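Local atomic coordinates of monoacylglycerol lipase (Palaeococcus ferrophilus, PDB entry 6QE2), a protein that hydrolyses monoacylglycerols to glycerol and free fatty acids, probably by the serine-hydrolase mechanism common in alpha/beta-hydrolases. Residues A[1-5]-A[53-57]; A[61-65]-A[179-183]; A[128-133]-A[171-175]; A[136-142]-A[166-172]. One frame throughout, in Å; residues are numbered along the deposited sequence. Where two conformers were deposited one is given.

Contact 1: residues A[1-5]-A[53-57]; sequences MELYR and KSPGK
Y4 and S54 carry the polar link of this surface contact, in which the chain start 1-5 runs nearly antiparallel to the loop 53-57. The backbone N-H of Y4 meets S54 OG at 2.9 Å and almost straight on, at 171°. The same hydroxyl is also bonded to D47 O, so the buried oxygen is gripped twice and its rotation is fixed. D47 draws the two segments together further, bonding the backbone of Y4 and, through its carboxylate, K53 N.

One CH-pi contact flanks this bond. K53 CD sits over a face of the Y4 ring, 3.9 Å from its centroid and 18° off the normal. The two side chains lie alongside and point the same way: Y4 carries CG anti to its N (chi1 160°), and the extended K53 chain carries CD over the ring.

Apolar packing joins M1 and P55 at the other end, where they slide past each other in opposite directions with M1 SD 3.6 Å from P55 CG; the bend at the end of the M1 chain brings CE to 4.1 Å from G56 CA. Close contacts with backbone carbonyls lie at the same end, M1 SD 3.4 Å from P55 O and P55 CD 3.1 Å from E2 O. L3 points away, onto P49 and I69 of helix 63-77, yet its CD2 still touches S54 OG at 3.6 Å.

Between the segments the chemistry is thus one amide-to-hydroxyl bond bordered by aliphatic and aromatic surfaces. The approach to strand 5-8, at the edge of the central sheet, is joined to the loop after strand 42-46 by fit and not by charge pairing.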
loop_
_atom_site.group_PDB
_atom_site.type_symbol
_atom_site.label_atom_id
_atom_site.label_comp_id
_atom_site.label_asym_id
_atom_site.label_seq_id
_atom_site.Cartn_x
_atom_site.Cartn_y
_atom_site.Cartn_z
ATOM N N MET A 1 -14.020 11.979 9.503
ATOM C CA MET A 1 -13.421 13.235 9.083
ATOM C C MET A 1 -13.598 13.451 7.592
ATOM O O MET A 1 -13.932 12.530 6.862
ATOM C CB MET A 1 -11.928 13.282 9.438
ATOM C CG MET A 1 -11.081 12.223 8.756
ATOM S SD MET A 1 -9.310 12.465 8.955
ATOM C CE MET A 1 -9.121 12.267 10.718
ATOM N N GLU A 2 -13.377 14.683 7.151
ATOM C CA GLU A 2 -13.487 15.020 5.745
ATOM C C GLU A 2 -12.143 14.773 5.095
ATOM O O GLU A 2 -11.240 15.580 5.204
ATOM C CB GLU A 2 -13.931 16.468 5.565
ATOM C CG GLU A 2 -15.388 16.673 5.938
ATOM C CD GLU A 2 -15.890 18.088 5.725
ATOM O OE1 GLU A 2 -15.232 18.868 5.017
ATOM O OE2 GLU A 2 -16.963 18.412 6.265
ATOM N N LEU A 3 -12.019 13.646 4.420
ATOM C CA LEU A 3 -10.775 13.286 3.780
ATOM C C LEU A 3 -10.560 13.965 2.457
ATOM O O LEU A 3 -11.467 14.536 1.881
ATOM C CB LEU A 3 -10.749 11.794 3.504
ATOM C CG LEU A 3 -10.859 10.809 4.644
ATOM C CD1 LEU A 3 -11.048 9.440 4.025
ATOM C CD2 LEU A 3 -9.580 10.852 5.447
ATOM N N TYR A 4 -9.329 13.881 1.975
ATOM C CA TYR A 4 -9.013 14.410 0.672
ATOM C C TYR A 4 -9.267 13.246 -0.265
ATOM O O TYR A 4 -8.618 12.209 -0.164
ATOM C CB TYR A 4 -7.555 14.845 0.572
ATOM C CG TYR A 4 -7.089 14.926 -0.860
ATOM C CD1 TYR A 4 -7.362 16.042 -1.636
ATOM C CD2 TYR A 4 -6.406 13.875 -1.444
ATOM C CE1 TYR A 4 -6.952 16.113 -2.951
ATOM C CE2 TYR A 4 -5.989 13.937 -2.758
ATOM C CZ TYR A 4 -6.266 15.058 -3.506
ATOM O OH TYR A 4 -5.852 15.121 -4.816
ATOM N N ARG A 5 -10.240 13.409 -1.151
ATOM C CA ARG A 5 -10.592 12.376 -2.109
ATOM C C ARG A 5 -10.591 12.990 -3.496
ATOM O O ARG A 5 -11.040 14.118 -3.676
ATOM C CB ARG A 5 -11.985 11.823 -1.814
ATOM C CG ARG A 5 -12.178 11.256 -0.417
ATOM C CD ARG A 5 -13.660 11.178 -0.093
ATOM N NE ARG A 5 -13.931 10.513 1.176
ATOM C CZ ARG A 5 -14.345 9.256 1.284
ATOM N NH1 ARG A 5 -14.531 8.524 0.195
ATOM N NH2 ARG A 5 -14.571 8.730 2.477
ATOM N N LYS A 53 -3.109 15.588 2.350
ATOM C CA LYS A 53 -4.058 16.693 2.415
ATOM C C LYS A 53 -5.261 16.397 3.298
ATOM O O LYS A 53 -6.145 17.254 3.428
ATOM C CB LYS A 53 -4.532 17.055 1.006
ATOM C CG LYS A 53 -3.410 17.441 0.073
ATOM C CD LYS A 53 -3.911 17.586 -1.353
ATOM C CE LYS A 53 -2.764 17.874 -2.301
ATOM N NZ LYS A 53 -3.256 18.179 -3.674
ATOM N N SER A 54 -5.326 15.211 3.888
ATOM C CA SER A 54 -6.393 14.871 4.803
ATOM C C SER A 54 -6.092 15.442 6.185
ATOM O O SER A 54 -4.935 15.693 6.524
ATOM C CB SER A 54 -6.561 13.355 4.864
ATOM O OG SER A 54 -7.181 12.877 3.677
ATOM N N PRO A 55 -7.118 15.678 6.991
ATOM C CA PRO A 55 -6.912 16.225 8.337
ATOM C C PRO A 55 -6.444 15.145 9.305
ATOM O O PRO A 55 -6.311 13.972 8.962
ATOM C CB PRO A 55 -8.296 16.758 8.715
ATOM C CG PRO A 55 -9.243 15.917 7.941
ATOM C CD PRO A 55 -8.547 15.591 6.643
ATOM N N GLY A 56 -6.182 15.570 10.529
ATOM C CA GLY A 56 -5.881 14.646 11.600
ATOM C C GLY A 56 -4.424 14.716 12.019
ATOM O O GLY A 56 -3.538 15.093 11.239
ATOM N N LYS A 57 -4.176 14.377 13.286
ATOM C CA LYS A 57 -2.816 14.239 13.789
ATOM C C LYS A 57 -2.002 13.343 12.866
ATOM O O LYS A 57 -2.463 12.270 12.469
ATOM C CB LYS A 57 -2.844 13.648 15.200
ATOM C CG LYS A 57 -1.470 13.473 15.826
ATOM C CD LYS A 57 -1.564 12.851 17.214
ATOM C CE LYS A 57 -2.611 13.534 18.077
ATOM N NZ LYS A 57 -2.741 12.839 19.390
#

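Contact 2: residues A[61-65]-A[179-183]; sequences TSVEE and DNMER
V63 and N180 meet from opposite directions on the packed side of this contact, V63 CB lying 3.6 Å from N180 ND2 and V63 CG1 reaching the amide carbon CG at 3.9 Å. Beside them N180 ND2 donates to E64 OE2 at 3.0 Å, with an angle of 169° at the hydrogen. The carboxylate oxygen lies in the plane of the amide but is itself approached from 50° above the carboxylate plane; the two planes stand 55° apart. A bend at chi2 swings the end of E64 back to this position. S176, one turn earlier on helix 171-186, fastens both partners: its hydroxyl bonds E64 OE1, and its carbonyl takes N180 ND2. N180 OD1 is bonded to R95 NE, so this buried amide is tied at both ends.

Toward R183 the contact loosens and water takes over. R183 NH1 stays 4.0 Å from E64 OE2, beyond a salt bridge. Water 1 spans the gap, accepting from R183 NH1 at 3.0 Å and donating to N180 OD1 at 2.8 Å, with a weak bond to E64 OE2. Water 2 donates to both E64 OE2 and D179 OD2, lying between two carboxylates that would probably repel.

S62, the N-cap whose OG accepts from E65 N, starts helix 63-77 right here. The site is a three-helix junction of an alpha/beta-hydrolase: core helices 63-77 and 88-99 meet helix 171-186, which belongs to the insertion between strands 106-110 and 195-200, where caps of this fold arise.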
loop_
_atom_site.group_PDB
_atom_site.type_symbol
_atom_site.label_atom_id
_atom_site.label_comp_id
_atom_site.label_asym_id
_atom_site.label_seq_id
_atom_site.Cartn_x
_atom_site.Cartn_y
_atom_site.Cartn_z
ATOM N N THR A 61 -3.814 6.786 12.610
ATOM C CA THR A 61 -4.876 6.080 11.914
ATOM C C THR A 61 -4.686 4.570 12.089
ATOM O O THR A 61 -3.970 4.124 12.970
ATOM C CB THR A 61 -4.914 6.452 10.415
ATOM O OG1 THR A 61 -6.002 5.783 9.772
ATOM C CG2 THR A 61 -3.617 6.098 9.745
ATOM N N SER A 62 -5.335 3.779 11.252
ATOM C CA SER A 62 -5.204 2.331 11.353
ATOM C C SER A 62 -5.543 1.659 10.044
ATOM O O SER A 62 -6.158 2.252 9.186
ATOM C CB SER A 62 -6.099 1.773 12.455
ATOM O OG SER A 62 -7.461 1.881 12.126
ATOM N N VAL A 63 -5.152 0.400 9.909
ATOM C CA VAL A 63 -5.455 -0.354 8.709
ATOM C C VAL A 63 -6.963 -0.563 8.613
ATOM O O VAL A 63 -7.538 -0.496 7.548
ATOM C CB VAL A 63 -4.757 -1.719 8.702
ATOM C CG1 VAL A 63 -5.291 -2.567 7.569
ATOM C CG2 VAL A 63 -3.254 -1.543 8.595
ATOM N N GLU A 64 -7.590 -0.824 9.750
ATOM C CA GLU A 64 -9.026 -0.989 9.836
ATOM C C GLU A 64 -9.754 0.285 9.395
ATOM O O GLU A 64 -10.764 0.221 8.735
ATOM C CB GLU A 64 -9.409 -1.378 11.258
ATOM C CG GLU A 64 -8.915 -2.755 11.659
ATOM C CD GLU A 64 -7.485 -2.781 12.158
ATOM O OE1 GLU A 64 -6.844 -1.736 12.244
ATOM O OE2 GLU A 64 -6.997 -3.867 12.473
ATOM N N GLU A 65 -9.230 1.446 9.765
ATOM C CA GLU A 65 -9.838 2.694 9.352
ATOM C C GLU A 65 -9.763 2.832 7.830
ATOM O O GLU A 65 -10.735 3.184 7.191
ATOM C CB GLU A 65 -9.166 3.873 10.039
ATOM C CG GLU A 65 -9.786 5.208 9.697
ATOM C CD GLU A 65 -9.401 6.301 10.668
ATOM O OE1 GLU A 65 -8.284 6.260 11.205
ATOM O OE2 GLU A 65 -10.226 7.209 10.879
ATOM N N ASP A 179 -0.249 -6.254 13.809
ATOM C CA ASP A 179 -1.361 -7.187 13.902
ATOM C C ASP A 179 -1.854 -7.581 12.516
ATOM O O ASP A 179 -2.121 -8.754 12.263
ATOM C CB ASP A 179 -2.512 -6.577 14.690
ATOM C CG ASP A 179 -3.700 -7.526 14.819
ATOM O OD1 ASP A 179 -3.529 -8.665 15.303
ATOM O OD2 ASP A 179 -4.824 -7.127 14.468
ATOM N N ASN A 180 -2.021 -6.602 11.628
ATOM C CA ASN A 180 -2.532 -6.968 10.311
ATOM C C ASN A 180 -1.490 -7.709 9.463
ATOM O O ASN A 180 -1.876 -8.494 8.583
ATOM C CB ASN A 180 -3.081 -5.740 9.608
ATOM C CG ASN A 180 -4.419 -5.422 10.098
ATOM O OD1 ASN A 180 -5.412 -6.060 9.687
ATOM N ND2 ASN A 180 -4.493 -4.441 11.013
ATOM N N MET A 181 -0.191 -7.494 9.692
ATOM C CA MET A 181 0.814 -8.301 8.996
ATOM C C MET A 181 0.608 -9.783 9.284
ATOM O O MET A 181 0.636 -10.622 8.375
ATOM C CB MET A 181 2.206 -7.847 9.424
ATOM C CG MET A 181 3.300 -8.667 8.853
ATOM S SD MET A 181 4.906 -8.070 9.436
ATOM C CE MET A 181 4.866 -6.437 8.666
ATOM N N GLU A 182 0.405 -10.130 10.563
ATOM C CA GLU A 182 0.128 -11.512 10.930
ATOM C C GLU A 182 -1.157 -12.019 10.287
ATOM O O GLU A 182 -1.192 -13.126 9.732
ATOM C CB GLU A 182 0.023 -11.617 12.449
ATOM C CG GLU A 182 1.359 -11.472 13.147
ATOM C CD GLU A 182 1.256 -11.827 14.621
ATOM O OE1 GLU A 182 2.189 -12.477 15.149
ATOM O OE2 GLU A 182 0.235 -11.462 15.248
ATOM N N ARG A 183 -2.232 -11.224 10.374
ATOM C CA ARG A 183 -3.516 -11.690 9.873
ATOM C C ARG A 183 -3.480 -11.852 8.360
ATOM O O ARG A 183 -4.204 -12.696 7.818
ATOM C CB ARG A 183 -4.625 -10.734 10.274
ATOM C CG ARG A 183 -4.820 -10.721 11.775
ATOM C CD ARG A 183 -5.968 -9.764 12.041
ATOM N NE ARG A 183 -6.243 -9.656 13.464
ATOM C CZ ARG A 183 -7.008 -8.710 14.002
ATOM N NH1 ARG A 183 -7.550 -7.756 13.238
ATOM N NH2 ARG A 183 -7.201 -8.692 15.317
HETATM O O HOH W 1 -7.992 -6.451 10.557
HETATM O O HOH W 2 -5.229 -4.264 14.653
#

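Contact 3: residues A[128-133]-A[171-175]; sequences AKVLGR and GKLGM. With LDA (lauryl dimethylamine-N-oxide), chain D.
A128 and G132 of helix 122-134 meet G171, G174 and M175 of helix 171-186 in a close helix crossing within the cap-like insertion, built mainly on small residues. The axes of the short segments approach to 7.2 Å, their directions 136° apart. G132 has no side chain, so backbone meets backbone: its CA lies 3.3 Å from G171 O.

M175 supplies the knob, its side chain set among A128, K129, G132 and R133. With CG anti to its own N (chi1 -177°), the chain reaches straight across the other helix and then bends at chi3 (68°). CB rests 3.4 Å from A128 O, and CE turns back to 3.5 Å from G132 O. SD lies over one face of the R133 guanidinium, 3.6 Å from NH1, the two side chains crossing at about a right angle. R133 NH1 meanwhile donates to K129 O at 2.9 Å, in the plane of the guanidinium, and this bond steadies the flat group under the sulfur. Cut back to an alanine here, the knob would probably leave a gap between the helices and deprive the R133 face of its sulfur contact.

On the far side of the crossing from R133, the bound detergent ends its alkyl chain. LDA C12 touches G171 CA at 3.7 Å, and LDA C11 touches A128 CB at 3.8 Å. Two helices drawn together at glycines, with a lipid-like tail along their side, are consistent with a cap lining the acyl pocket of a monoacylglycerol lipase.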
loop_
_atom_site.group_PDB
_atom_site.type_symbol
_atom_site.label_atom_id
_atom_site.label_comp_id
_atom_site.label_asym_id
_atom_site.label_seq_id
_atom_site.Cartn_x
_atom_site.Cartn_y
_atom_site.Cartn_z
ATOM N N ALA A 128 4.768 -1.844 20.481
ATOM C CA ALA A 128 3.612 -1.310 19.754
ATOM C C ALA A 128 2.310 -1.938 20.238
ATOM O O ALA A 128 1.262 -1.268 20.296
ATOM C CB ALA A 128 3.816 -1.561 18.256
ATOM N N LYS A 129 2.344 -3.248 20.537
ATOM C CA LYS A 129 1.183 -3.929 21.107
ATOM C C LYS A 129 0.751 -3.306 22.423
ATOM O O LYS A 129 -0.433 -3.342 22.774
ATOM C CB LYS A 129 1.492 -5.411 21.358
ATOM C CG LYS A 129 1.608 -6.283 20.143
ATOM C CD LYS A 129 1.696 -7.753 20.560
ATOM C CE LYS A 129 1.776 -8.660 19.332
ATOM N NZ LYS A 129 1.976 -10.094 19.689
ATOM N N VAL A 130 1.696 -2.779 23.197
ATOM C CA VAL A 130 1.300 -2.146 24.445
ATOM C C VAL A 130 0.843 -0.723 24.200
ATOM O O VAL A 130 -0.212 -0.305 24.683
ATOM C CB VAL A 130 2.446 -2.183 25.462
ATOM C CG1 VAL A 130 2.010 -1.445 26.698
ATOM C CG2 VAL A 130 2.776 -3.606 25.748
ATOM N N LEU A 131 1.666 0.054 23.502
ATOM C CA LEU A 131 1.351 1.464 23.288
ATOM C C LEU A 131 0.066 1.631 22.494
ATOM O O LEU A 131 -0.679 2.590 22.718
ATOM C CB LEU A 131 2.504 2.166 22.571
ATOM C CG LEU A 131 3.840 2.234 23.314
ATOM C CD1 LEU A 131 4.838 3.087 22.544
ATOM C CD2 LEU A 131 3.648 2.776 24.723
ATOM N N GLY A 132 -0.215 0.713 21.567
ATOM C CA GLY A 132 -1.460 0.790 20.825
ATOM C C GLY A 132 -2.688 0.667 21.699
ATOM O O GLY A 132 -3.763 1.142 21.318
ATOM N N ARG A 133 -2.551 0.058 22.876
ATOM C CA ARG A 133 -3.667 -0.108 23.796
ATOM C C ARG A 133 -3.744 0.981 24.857
ATOM O O ARG A 133 -4.838 1.469 25.145
ATOM C CB ARG A 133 -3.588 -1.481 24.468
ATOM C CG ARG A 133 -4.050 -2.605 23.558
ATOM C CD ARG A 133 -3.650 -3.974 24.073
ATOM N NE ARG A 133 -4.247 -5.031 23.263
ATOM C CZ ARG A 133 -3.613 -5.679 22.291
ATOM N NH1 ARG A 133 -2.354 -5.377 21.998
ATOM N NH2 ARG A 133 -4.239 -6.626 21.605
ATOM N N GLY A 171 0.813 5.085 18.218
ATOM C CA GLY A 171 0.776 3.771 18.837
ATOM C C GLY A 171 -0.309 2.897 18.240
ATOM O O GLY A 171 -0.100 1.704 18.003
ATOM N N LYS A 172 -1.474 3.491 17.960
ATOM C CA LYS A 172 -2.570 2.752 17.343
ATOM C C LYS A 172 -2.168 2.224 15.972
ATOM O O LYS A 172 -2.407 1.053 15.646
ATOM C CB LYS A 172 -3.806 3.650 17.232
ATOM C CG LYS A 172 -5.015 2.964 16.616
ATOM C CD LYS A 172 -6.157 3.946 16.386
ATOM C CE LYS A 172 -7.450 3.208 16.090
ATOM N NZ LYS A 172 -8.542 4.124 15.655
ATOM N N LEU A 173 -1.536 3.067 15.156
ATOM C CA LEU A 173 -1.166 2.629 13.815
ATOM C C LEU A 173 -0.085 1.559 13.865
ATOM O O LEU A 173 -0.145 0.576 13.118
ATOM C CB LEU A 173 -0.711 3.821 12.972
ATOM C CG LEU A 173 -0.352 3.480 11.523
ATOM C CD1 LEU A 173 -1.443 2.629 10.873
ATOM C CD2 LEU A 173 -0.137 4.757 10.739
ATOM N N GLY A 174 0.903 1.720 14.747
ATOM C CA GLY A 174 1.938 0.704 14.864
ATOM C C GLY A 174 1.377 -0.648 15.259
ATOM O O GLY A 174 1.730 -1.678 14.678
ATOM N N MET A 175 0.485 -0.661 16.253
ATOM C CA MET A 175 -0.173 -1.903 16.642
ATOM C C MET A 175 -0.956 -2.500 15.481
ATOM O O MET A 175 -0.909 -3.713 15.247
ATOM C CB MET A 175 -1.098 -1.649 17.834
ATOM C CG MET A 175 -1.782 -2.900 18.370
ATOM S SD MET A 175 -2.768 -2.568 19.851
ATOM C CE MET A 175 -4.075 -1.555 19.182
HETATM N N1 LDA D . 5.779 0.081 6.445
HETATM O O1 LDA D . 4.744 -0.020 5.776
HETATM C CM1 LDA D . 6.313 1.428 6.294
HETATM C CM2 LDA D . 6.746 -0.909 5.988
HETATM C C1 LDA D . 5.484 -0.152 7.842
HETATM C C2 LDA D . 6.652 0.381 8.645
HETATM C C3 LDA D . 6.264 0.478 10.105
HETATM C C4 LDA D . 7.468 0.859 10.947
HETATM C C5 LDA D . 7.163 0.686 12.421
HETATM C C6 LDA D . 8.168 1.439 13.272
HETATM C C7 LDA D . 7.974 1.082 14.733
HETATM C C8 LDA D . 7.424 2.269 15.496
HETATM C C9 LDA D . 6.226 1.865 16.331
HETATM C C10 LDA D . 6.558 1.932 17.814
HETATM C C11 LDA D . 5.297 1.891 18.663
HETATM C C12 LDA D . 4.128 2.476 17.913
#

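Contact 4: residues A[136-142]-A[166-172]; sequences PGLSLSN and HDRISGK. With LDA (lauryl dimethylamine-N-oxide), chain D.
R168 lays its guanidinium flat against the opposing strand, with L140 O 3.6 Å from CZ and over the centre of one face. Bends at chi2 (-80°) and chi3 (91°) fold the chain back to reach there. S139 OG lies at the edge of the group, 3.1 Å from CD and in a weak bond from NH1. From the residue just before its strand, D167 OD1 receives R168 NE in a salt bridge of 3.2 Å, met from above the carboxylate plane. With a leucine in its place, D167 is likely to lose its charged mate and the L140 carbonyl its flat cover.

Beneath this, strands 139-141 and 168-170 form a two-stranded antiparallel ribbon of the cap-like insertion. L140 and I169 are its hydrogen-bonded pair, flanked by the non-hydrogen-bonded pairs S139-S170 and S141-R168. Beyond the strands, L138 O and P136 O accept from G171 N and K172 N, the first residues of helix 171-186.

N142 crosses D167 at about a right angle, amide and carboxylate planes 80° apart, while N142 N donates to D167 O at 2.8 Å. N142 OD1 bonds L144 N. I169 CG2 packs 3.7 Å from N142 CA. The detergent tail follows this side of the ribbon, LDA C11 lying 3.7 Å from L140 CD1 and LDA C6 3.3 Å from N142 O.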
loop_
_atom_site.group_PDB
_atom_site.type_symbol
_atom_site.label_atom_id
_atom_site.label_comp_id
_atom_site.label_asym_id
_atom_site.label_seq_id
_atom_site.Cartn_x
_atom_site.Cartn_y
_atom_site.Cartn_z
ATOM N N PRO A 136 -2.875 5.022 22.530
ATOM C CA PRO A 136 -3.032 4.875 21.072
ATOM C C PRO A 136 -2.702 6.139 20.297
ATOM O O PRO A 136 -2.265 6.051 19.141
ATOM C CB PRO A 136 -4.507 4.478 20.918
ATOM C CG PRO A 136 -5.173 5.024 22.141
ATOM C CD PRO A 136 -4.157 4.865 23.239
ATOM N N GLY A 137 -2.897 7.313 20.897
ATOM C CA GLY A 137 -2.613 8.572 20.240
ATOM C C GLY A 137 -1.185 9.053 20.330
ATOM O O GLY A 137 -0.840 10.059 19.706
ATOM N N LEU A 138 -0.339 8.364 21.093
ATOM C CA LEU A 138 1.058 8.761 21.207
ATOM C C LEU A 138 1.725 8.699 19.842
ATOM O O LEU A 138 1.627 7.693 19.135
ATOM C CB LEU A 138 1.788 7.848 22.195
ATOM C CG LEU A 138 3.287 8.087 22.402
ATOM C CD1 LEU A 138 3.551 9.490 22.926
ATOM C CD2 LEU A 138 3.887 7.043 23.334
ATOM N N SER A 139 2.431 9.765 19.480
ATOM C CA SER A 139 3.025 9.884 18.160
ATOM C C SER A 139 4.519 9.644 18.295
ATOM O O SER A 139 5.187 10.286 19.114
ATOM C CB SER A 139 2.739 11.266 17.563
ATOM O OG SER A 139 3.606 11.557 16.483
ATOM N N LEU A 140 5.041 8.736 17.476
ATOM C CA LEU A 140 6.439 8.350 17.530
ATOM C C LEU A 140 7.052 8.404 16.138
ATOM O O LEU A 140 6.353 8.507 15.126
ATOM C CB LEU A 140 6.594 6.943 18.123
ATOM C CG LEU A 140 5.962 6.734 19.502
ATOM C CD1 LEU A 140 6.105 5.289 19.944
ATOM C CD2 LEU A 140 6.563 7.676 20.538
ATOM N N SER A 141 8.377 8.322 16.096
ATOM C CA SER A 141 9.087 8.270 14.828
ATOM C C SER A 141 8.913 6.901 14.186
ATOM O O SER A 141 8.920 5.875 14.872
ATOM C CB SER A 141 10.570 8.569 15.039
ATOM O OG SER A 141 11.320 8.303 13.869
ATOM N N ASN A 142 8.749 6.889 12.859
ATOM C CA ASN A 142 8.541 5.629 12.158
ATOM C C ASN A 142 9.835 4.867 11.900
ATOM O O ASN A 142 9.770 3.725 11.435
ATOM C CB ASN A 142 7.783 5.853 10.830
ATOM C CG ASN A 142 8.558 6.689 9.808
ATOM O OD1 ASN A 142 9.775 6.846 9.889
ATOM N ND2 ASN A 142 7.838 7.193 8.800
ATOM N N HIS A 166 5.715 12.864 6.108
ATOM C CA HIS A 166 6.085 12.979 7.511
ATOM C C HIS A 166 6.609 11.635 7.991
ATOM O O HIS A 166 6.464 10.613 7.317
ATOM C CB HIS A 166 4.904 13.439 8.377
ATOM C CG HIS A 166 3.767 12.464 8.418
ATOM N ND1 HIS A 166 3.786 11.330 9.201
ATOM C CD2 HIS A 166 2.569 12.464 7.787
ATOM C CE1 HIS A 166 2.650 10.671 9.049
ATOM N NE2 HIS A 166 1.898 11.336 8.191
ATOM N N ASP A 167 7.212 11.637 9.180
ATOM C CA ASP A 167 7.800 10.429 9.745
ATOM C C ASP A 167 7.084 9.974 11.012
ATOM O O ASP A 167 7.669 9.257 11.831
ATOM C CB ASP A 167 9.291 10.645 10.019
ATOM C CG ASP A 167 9.553 11.546 11.218
ATOM O OD1 ASP A 167 8.683 12.372 11.569
ATOM O OD2 ASP A 167 10.643 11.424 11.813
ATOM N N ARG A 168 5.830 10.364 11.179
ATOM C CA ARG A 168 5.076 10.056 12.384
ATOM C C ARG A 168 4.301 8.759 12.229
ATOM O O ARG A 168 3.793 8.444 11.148
ATOM C CB ARG A 168 4.101 11.185 12.718
ATOM C CG ARG A 168 4.738 12.556 12.833
ATOM C CD ARG A 168 5.387 12.716 14.193
ATOM N NE ARG A 168 6.778 12.293 14.165
ATOM C CZ ARG A 168 7.482 11.971 15.242
ATOM N NH1 ARG A 168 6.921 12.002 16.444
ATOM N NH2 ARG A 168 8.745 11.609 15.111
ATOM N N ILE A 169 4.206 8.016 13.325
ATOM C CA ILE A 169 3.325 6.860 13.419
ATOM C C ILE A 169 2.802 6.815 14.847
ATOM O O ILE A 169 3.572 6.978 15.801
ATOM C CB ILE A 169 4.036 5.543 13.036
ATOM C CG1 ILE A 169 3.064 4.359 13.102
ATOM C CG2 ILE A 169 5.264 5.284 13.922
ATOM C CD1 ILE A 169 3.641 3.056 12.540
ATOM N N SER A 170 1.499 6.631 14.997
ATOM C CA SER A 170 0.932 6.595 16.332
ATOM C C SER A 170 1.015 5.185 16.904
ATOM O O SER A 170 1.285 4.209 16.198
ATOM C CB SER A 170 -0.515 7.083 16.321
ATOM O OG SER A 170 -1.375 6.113 15.754
ATOM N N GLY A 171 0.813 5.085 18.218
ATOM C CA GLY A 171 0.776 3.771 18.837
ATOM C C GLY A 171 -0.309 2.897 18.240
ATOM O O GLY A 171 -0.100 1.704 18.003
ATOM N N LYS A 172 -1.474 3.491 17.960
ATOM C CA LYS A 172 -2.570 2.752 17.343
ATOM C C LYS A 172 -2.168 2.224 15.972
ATOM O O LYS A 172 -2.407 1.053 15.646
ATOM C CB LYS A 172 -3.806 3.650 17.232
ATOM C CG LYS A 172 -5.015 2.964 16.616
ATOM C CD LYS A 172 -6.157 3.946 16.386
ATOM C CE LYS A 172 -7.450 3.208 16.090
ATOM N NZ LYS A 172 -8.542 4.124 15.655
HETATM N N1 LDA D . 5.779 0.081 6.445
HETATM O O1 LDA D . 4.744 -0.020 5.776
HETATM C CM1 LDA D . 6.313 1.428 6.294
HETATM C CM2 LDA D . 6.746 -0.909 5.988
HETATM C C1 LDA D . 5.484 -0.152 7.842
HETATM C C2 LDA D . 6.652 0.381 8.645
HETATM C C3 LDA D . 6.264 0.478 10.105
HETATM C C4 LDA D . 7.468 0.859 10.947
HETATM C C5 LDA D . 7.163 0.686 12.421
HETATM C C6 LDA D . 8.168 1.439 13.272
HETATM C C7 LDA D . 7.974 1.082 14.733
HETATM C C8 LDA D . 7.424 2.269 15.496
HETATM C C9 LDA D . 6.226 1.865 16.331
HETATM C C10 LDA D . 6.558 1.932 17.814
HETATM C C11 LDA D . 5.297 1.891 18.663
HETATM C C12 LDA D . 4.128 2.476 17.913
HETATM O O HOH W 3 11.735 8.370 11.039
HETATM O O HOH W 4 5.175 8.262 8.824
HETATM O O HOH W 5 8.374 8.849 6.332
#

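Contacts 3 and 4, with centres 9 Å apart, share G171 and K172 and both touch the LDA tail; L131 CD1 meets L140 CD1 at 3.6 Å, joining helix 122-134 to the ribbon. Contact 2, centred about 11 Å from contact 3, lies further along helix 171-186, and T61 O packs 3.3 Å from L173 CB. The V63 side chain is about 9 Å from the detergent, which is hydrogen-bonded to S87 OG, the probable nucleophile of a Ser-His-Asp triad with H233 and D203. Contact 1 stands apart at the chain start, about 17 Å between centres from contact 4, touching it through a weak, long contact of K57 NZ with G137 O, 3.4 Å.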